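Local atomic coordinates of malate dehydrogenase (PDB entry 3I0P), a protein that probably catalyses the reversible, NAD-dependent oxidation of malate to oxaloacetate. Residues P74-I77 with T83-L86; M113-V118 with E255-C260. All coordinates share one frame; numbering follows the deposited sequence.

Contact 1: P74-I77 with T83-L86; sequences PSII and TCVL
Ile76 holds CG1 anti to its carbonyl carbon (chi1 -67°), and Leu86 does the same with CG (chi1 -58°); from these settings the two side chains meet on one face of a beta hairpin, whose strands 75-79 and 83-87 form the margin of the mixed sheet. Ile76 and Leu86 make an antiparallel non-hydrogen-bonded pair, with their CA atoms 4.9 Å apart. Their side chains cross at a slant, and Ile76 CG1 lies 3.8 Å from Leu86 CD2. The other Leu86 methyl, CD1, reaches toward the proline ring that precedes the strand, at 4.2 Å from Pro74 CB. Further along the same face, Cys84 SG fits against the fork of Ile76, touching both CG1 and CG2, the latter at 4.0 Å. Helix 93-111 packs on this apolar patch: Met103 meets Ile76 and Cys84, while Ile99 meets Pro74.

The other face belongs to Ile77 and Val85, where CB of Ile77 lies 4.0 Å from CG1 of Val85. Here Phe294 of the second subunit packs on Val85, so the hairpin has a different neighbour on each face. Leu86 CA also lies 3.3 Å from Ser75 O, a CA-H...O contact beside the apolar pair. Ile77 is where the chain turns a corner, and Val85 also has a backbone hydrogen bond with Arg78. What keeps the Ile77 amide paired at this corner is the one conventional hydrogen bond between the two segments, from Ile77 N to Val85 O, 2.9 Å long, with an N-H...O angle of 165°.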
ATOM      1  N   PRO A  74      10.780  19.657  16.341  1.00 28.33           N
ATOM      2  CA  PRO A  74       9.777  20.085  15.356  1.00 28.28           C
ATOM      3  C   PRO A  74       8.908  21.241  15.856  1.00 28.35           C
ATOM      4  O   PRO A  74       8.770  21.425  17.068  1.00 28.50           O
ATOM      5  CB  PRO A  74       8.927  18.829  15.169  1.00 28.15           C
ATOM      6  CG  PRO A  74       9.070  18.097  16.456  1.00 28.17           C
ATOM      7  CD  PRO A  74      10.513  18.290  16.813  1.00 28.19           C
ATOM      8  N   SER A  75       8.338  22.009  14.928  1.00 28.22           N
ATOM      9  CA  SER A  75       7.412  23.096  15.263  1.00 28.06           C
ATOM     10  C   SER A  75       6.032  22.826  14.684  1.00 27.90           C
ATOM     11  O   SER A  75       5.905  22.436  13.520  1.00 27.85           O
ATOM     12  CB  SER A  75       7.915  24.435  14.716  1.00 28.08           C
ATOM     13  OG  SER A  75       9.168  24.792  15.268  1.00 28.67           O
ATOM     14  N   ILE A  76       5.001  23.050  15.493  1.00 27.68           N
ATOM     15  CA  ILE A  76       3.620  22.913  15.042  1.00 27.44           C
ATOM     16  C   ILE A  76       3.282  24.072  14.096  1.00 27.82           C
ATOM     17  O   ILE A  76       3.327  25.238  14.493  1.00 28.01           O
ATOM     18  CB  ILE A  76       2.636  22.845  16.246  1.00 27.05           C
ATOM     19  CG1 ILE A  76       2.855  21.550  17.034  1.00 26.48           C
ATOM     20  CG2 ILE A  76       1.201  22.914  15.777  1.00 26.73           C
ATOM     21  CD1 ILE A  76       2.410  21.603  18.485  1.00 25.47           C
ATOM     22  N   ILE A  77       2.971  23.750  12.840  1.00 27.89           N
ATOM     23  CA  ILE A  77       2.531  24.759  11.871  1.00 27.88           C
ATOM     24  C   ILE A  77       0.999  24.909  11.872  1.00 28.37           C
ATOM     25  O   ILE A  77       0.481  26.028  11.916  1.00 28.46           O
ATOM     26  CB  ILE A  77       3.054  24.466  10.436  1.00 27.50           C
ATOM     27  CG1 ILE A  77       4.594  24.457  10.383  1.00 26.90           C
ATOM     28  CG2 ILE A  77       2.480  25.452   9.427  1.00 27.39           C
ATOM     29  CD1 ILE A  77       5.295  25.647  11.023  1.00 24.05           C
ATOM     30  N   THR A  83      -5.351  15.967  13.323  1.00 25.33           N
ATOM     31  CA  THR A  83      -4.246  16.192  12.379  1.00 24.97           C
ATOM     32  C   THR A  83      -3.190  17.152  12.910  1.00 25.12           C
ATOM     33  O   THR A  83      -3.407  17.835  13.919  1.00 25.29           O
ATOM     34  CB  THR A  83      -4.733  16.753  11.017  1.00 24.82           C
ATOM     35  OG1 THR A  83      -5.078  18.137  11.157  1.00 23.23           O
ATOM     36  CG2 THR A  83      -5.921  15.955  10.475  1.00 24.55           C
ATOM     37  N   CYS A  84      -2.053  17.198  12.215  1.00 24.82           N
ATOM     38  CA  CYS A  84      -1.024  18.191  12.485  1.00 24.46           C
ATOM     39  C   CYS A  84       0.003  18.283  11.351  1.00 24.18           C
ATOM     40  O   CYS A  84       0.317  17.275  10.709  1.00 23.71           O
ATOM     41  CB  CYS A  84      -0.329  17.906  13.821  1.00 24.54           C
ATOM     42  SG  CYS A  84       0.749  19.247  14.369  1.00 25.34           S
ATOM     43  N   VAL A  85       0.501  19.498  11.104  1.00 23.93           N
ATOM     44  CA  VAL A  85       1.658  19.707  10.230  1.00 23.75           C
ATOM     45  C   VAL A  85       2.833  20.155  11.083  1.00 23.92           C
ATOM     46  O   VAL A  85       2.708  21.072  11.892  1.00 23.93           O
ATOM     47  CB  VAL A  85       1.408  20.777   9.136  1.00 23.75           C
ATOM     48  CG1 VAL A  85       2.695  21.047   8.331  1.00 22.52           C
ATOM     49  CG2 VAL A  85       0.277  20.363   8.218  1.00 23.34           C
ATOM     50  N   LEU A  86       3.972  19.499  10.895  1.00 24.10           N
ATOM     51  CA  LEU A  86       5.185  19.864  11.599  1.00 24.23           C
ATOM     52  C   LEU A  86       6.267  20.316  10.628  1.00 24.46           C
ATOM     53  O   LEU A  86       6.429  19.745   9.549  1.00 24.41           O
ATOM     54  CB  LEU A  86       5.700  18.702  12.446  1.00 24.12           C
ATOM     55  CG  LEU A  86       4.823  18.063  13.534  1.00 24.06           C
ATOM     56  CD1 LEU A  86       5.471  16.772  14.024  1.00 22.58           C
ATOM     57  CD2 LEU A  86       4.561  19.007  14.703  1.00 23.16           C
TER

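Contact 2: M113-V118 with E255-C260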
ATOM      1  N   MET A 113      -8.738   8.558  15.475  1.00 24.72           N
ATOM      2  CA  MET A 113      -7.699   8.591  14.458  1.00 24.04           C
ATOM      3  C   MET A 113      -6.797   9.806  14.581  1.00 23.05           C
ATOM      4  O   MET A 113      -7.197  10.834  15.129  1.00 23.06           O
ATOM      5  CB  MET A 113      -8.328   8.550  13.069  1.00 24.53           C
ATOM      6  CG  MET A 113      -9.048   7.255  12.793  1.00 26.35           C
ATOM      7  SD  MET A 113      -9.927   7.359  11.261  1.00 31.23           S
ATOM      8  CE  MET A 113      -8.623   6.925  10.097  1.00 30.12           C
ATOM      9  N   GLY A 114      -5.583   9.680  14.057  1.00 21.76           N
ATOM     10  CA  GLY A 114      -4.619  10.757  14.082  1.00 20.66           C
ATOM     11  C   GLY A 114      -3.698  10.677  12.888  1.00 20.28           C
ATOM     12  O   GLY A 114      -3.314   9.577  12.461  1.00 20.40           O
ATOM     13  N   MET A 115      -3.355  11.843  12.340  1.00 19.34           N
ATOM     14  CA  MET A 115      -2.381  11.939  11.258  1.00 18.59           C
ATOM     15  C   MET A 115      -1.483  13.149  11.434  1.00 18.19           C
ATOM     16  O   MET A 115      -1.952  14.284  11.573  1.00 18.14           O
ATOM     17  CB  MET A 115      -3.055  11.987   9.887  1.00 18.40           C
ATOM     18  CG  MET A 115      -2.061  12.080   8.738  1.00 18.44           C
ATOM     19  SD  MET A 115      -2.760  11.563   7.163  1.00 18.80           S
ATOM     20  CE  MET A 115      -1.351  11.794   6.086  1.00 17.55           C
ATOM     21  N   VAL A 116      -0.182  12.905  11.424  1.00 17.65           N
ATOM     22  CA  VAL A 116       0.771  13.982  11.543  1.00 17.23           C
ATOM     23  C   VAL A 116       1.699  13.902  10.366  1.00 17.25           C
ATOM     24  O   VAL A 116       2.206  12.823  10.055  1.00 17.91           O
ATOM     25  CB  VAL A 116       1.541  13.906  12.865  1.00 17.16           C
ATOM     26  CG1 VAL A 116       2.688  14.885  12.871  1.00 16.63           C
ATOM     27  CG2 VAL A 116       0.598  14.195  14.023  1.00 16.86           C
ATOM     28  N   VAL A 117       1.894  15.029   9.685  1.00 17.09           N
ATOM     29  CA  VAL A 117       2.842  15.089   8.566  1.00 17.25           C
ATOM     30  C   VAL A 117       4.020  16.014   8.884  1.00 17.35           C
ATOM     31  O   VAL A 117       3.906  16.915   9.717  1.00 17.19           O
ATOM     32  CB  VAL A 117       2.160  15.468   7.215  1.00 17.25           C
ATOM     33  CG1 VAL A 117       1.163  14.391   6.811  1.00 17.19           C
ATOM     34  CG2 VAL A 117       1.482  16.832   7.298  1.00 16.92           C
ATOM     35  N   VAL A 118       5.151  15.771   8.229  1.00 17.51           N
ATOM     36  CA  VAL A 118       6.374  16.513   8.514  1.00 17.41           C
ATOM     37  C   VAL A 118       7.005  17.017   7.223  1.00 17.99           C
ATOM     38  O   VAL A 118       7.077  16.276   6.238  1.00 17.82           O
ATOM     39  CB  VAL A 118       7.416  15.637   9.274  1.00 17.15           C
ATOM     40  CG1 VAL A 118       8.654  16.438   9.592  1.00 15.56           C
ATOM     41  CG2 VAL A 118       6.816  15.052  10.557  1.00 16.71           C
ATOM     42  N   GLU A 255       5.033   9.368  -1.814  1.00 16.29           N
ATOM     43  CA  GLU A 255       5.556  10.691  -2.122  1.00 16.82           C
ATOM     44  C   GLU A 255       4.559  11.810  -1.801  1.00 16.91           C
ATOM     45  O   GLU A 255       4.914  12.804  -1.147  1.00 16.90           O
ATOM     46  CB  GLU A 255       5.941  10.747  -3.602  1.00 17.39           C
ATOM     47  CG  GLU A 255       6.677  12.013  -4.022  1.00 18.69           C
ATOM     48  CD  GLU A 255       8.141  11.995  -3.625  1.00 20.61           C
ATOM     49  OE1 GLU A 255       8.657  13.069  -3.259  1.00 21.72           O
ATOM     50  OE2 GLU A 255       8.774  10.910  -3.671  1.00 20.15           O
ATOM     51  N   ILE A 256       3.320  11.648  -2.272  1.00 16.72           N
ATOM     52  CA  ILE A 256       2.268  12.649  -2.075  1.00 16.21           C
ATOM     53  C   ILE A 256       1.933  12.798  -0.599  1.00 16.61           C
ATOM     54  O   ILE A 256       1.850  13.912  -0.093  1.00 17.16           O
ATOM     55  CB  ILE A 256       1.010  12.300  -2.868  1.00 16.09           C
ATOM     56  CG1 ILE A 256       1.281  12.457  -4.362  1.00 15.14           C
ATOM     57  CG2 ILE A 256      -0.169  13.161  -2.435  1.00 15.82           C
ATOM     58  CD1 ILE A 256       0.220  11.830  -5.221  1.00 15.62           C
ATOM     59  N   MET A 257       1.768  11.674   0.091  1.00 16.71           N
ATOM     60  CA  MET A 257       1.502  11.678   1.530  1.00 16.71           C
ATOM     61  C   MET A 257       2.636  12.342   2.306  1.00 16.85           C
ATOM     62  O   MET A 257       2.400  12.991   3.323  1.00 16.93           O
ATOM     63  CB  MET A 257       1.300  10.242   2.054  1.00 16.78           C
ATOM     64  CG  MET A 257       0.118   9.490   1.454  1.00 15.96           C
ATOM     65  SD  MET A 257      -1.453  10.134   2.033  1.00 15.09           S
ATOM     66  CE  MET A 257      -1.692   9.192   3.542  1.00 13.87           C
ATOM     67  N   SER A 258       3.868  12.163   1.829  1.00 17.08           N
ATOM     68  CA  SER A 258       5.050  12.676   2.528  1.00 17.19           C
ATOM     69  C   SER A 258       5.299  14.149   2.254  1.00 17.26           C
ATOM     70  O   SER A 258       5.709  14.862   3.162  1.00 17.29           O
ATOM     71  CB  SER A 258       6.295  11.848   2.201  1.00 17.18           C
ATOM     72  OG  SER A 258       6.073  10.491   2.550  1.00 17.52           O
ATOM     73  N   SER A 259       5.018  14.610   1.027  1.00 17.42           N
ATOM     74  CA  SER A 259       5.316  16.006   0.636  1.00 17.51           C
ATOM     75  C   SER A 259       4.126  16.976   0.486  1.00 17.38           C
ATOM     76  O   SER A 259       4.237  18.152   0.836  1.00 17.38           O
ATOM     77  CB  SER A 259       6.174  16.039  -0.630  1.00 17.45           C
ATOM     78  OG  SER A 259       5.547  15.344  -1.688  1.00 18.51           O
ATOM     79  N   CYS A 260       2.997  16.496  -0.022  1.00 17.13           N
ATOM     80  CA  CYS A 260       1.927  17.402  -0.440  1.00 16.92           C
ATOM     81  C   CYS A 260       1.131  17.998   0.699  1.00 17.14           C
ATOM     82  O   CYS A 260       0.595  19.103   0.573  1.00 17.17           O
ATOM     83  CB  CYS A 260       1.000  16.721  -1.440  1.00 16.66           C
ATOM     84  SG  CYS A 260       1.789  16.516  -3.033  1.00 16.43           S
TER
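Apolar contact between Met115 and Met257 joins strand 113-118 to helix 255-259, which runs across it at 82° with the two axes 8.2 Å apart at their closest. The methionines meet methyl to methyl, Met115 CE lying 3.7 Å from Met257 CE, and their side chains cross at about a right angle. They arrive there in different shapes. Met115 points toward the helix and is fully extended, with chi1 and chi3 both at 180°, whereas Met257 is bent at chi2 and chi3 and curls its methyl back to the strand. Strand 282-290 lies alongside, Ile287 packing on Met115 and Phe285 on Met257. Met113 of the second subunit also packs on Met115, which brings the subunit interface up to this layer.

Contacts with backbone oxygens make up the second group. Val117 CG1 rests 4.0 Å from Met257 O, a van der Waals approach to the helix backbone. Val118 O and Ser258 O come within 3.7 Å of each other, and Ser262 OG makes a weak hydrogen bond with each.

Hydrogen bonds of the helix residues form the third group. Glu255 O accepts both Ser259 N, at 2.8 Å, and Ser259 OG, at 2.7 Å; the hydroxyl comes from above the carbonyl plane, 42° out of it. Ser258 OG turns back to Val254 O, while the Glu255 carboxylate is held from elsewhere in the chain, by Asn146, Asn164 and the amide of Leu267. Together these contacts lay a buried helix across a strand of the mixed sheet in the malate/L-lactate dehydrogenase subunit, at the side where the second subunit also packs.

Overall arrangement
Contacts 1 and 2 lie in series along the chain, yet their centres are about 11 Å apart because strands 83-87 and 113-121 are parallel neighbours in one sheet. Two probable backbone hydrogen bonds join them: Leu86 N to Val117 O at 2.8 Å, and Val117 N to Cys84 O at 2.9 Å. Side chains meet as well, Leu86 CD1 lying 3.6 Å from Val116 CG1. Contact 1 lies at the sheet margin, since strand 75-79 is outermost within this chain, and contact 2 ties the next strand inward to helix 244-259. Both touch the second subunit, whose Phe294 packs on Val85 and Val117. The Ser258 side chain of contact 2 is about 9 Å from a bound NAD.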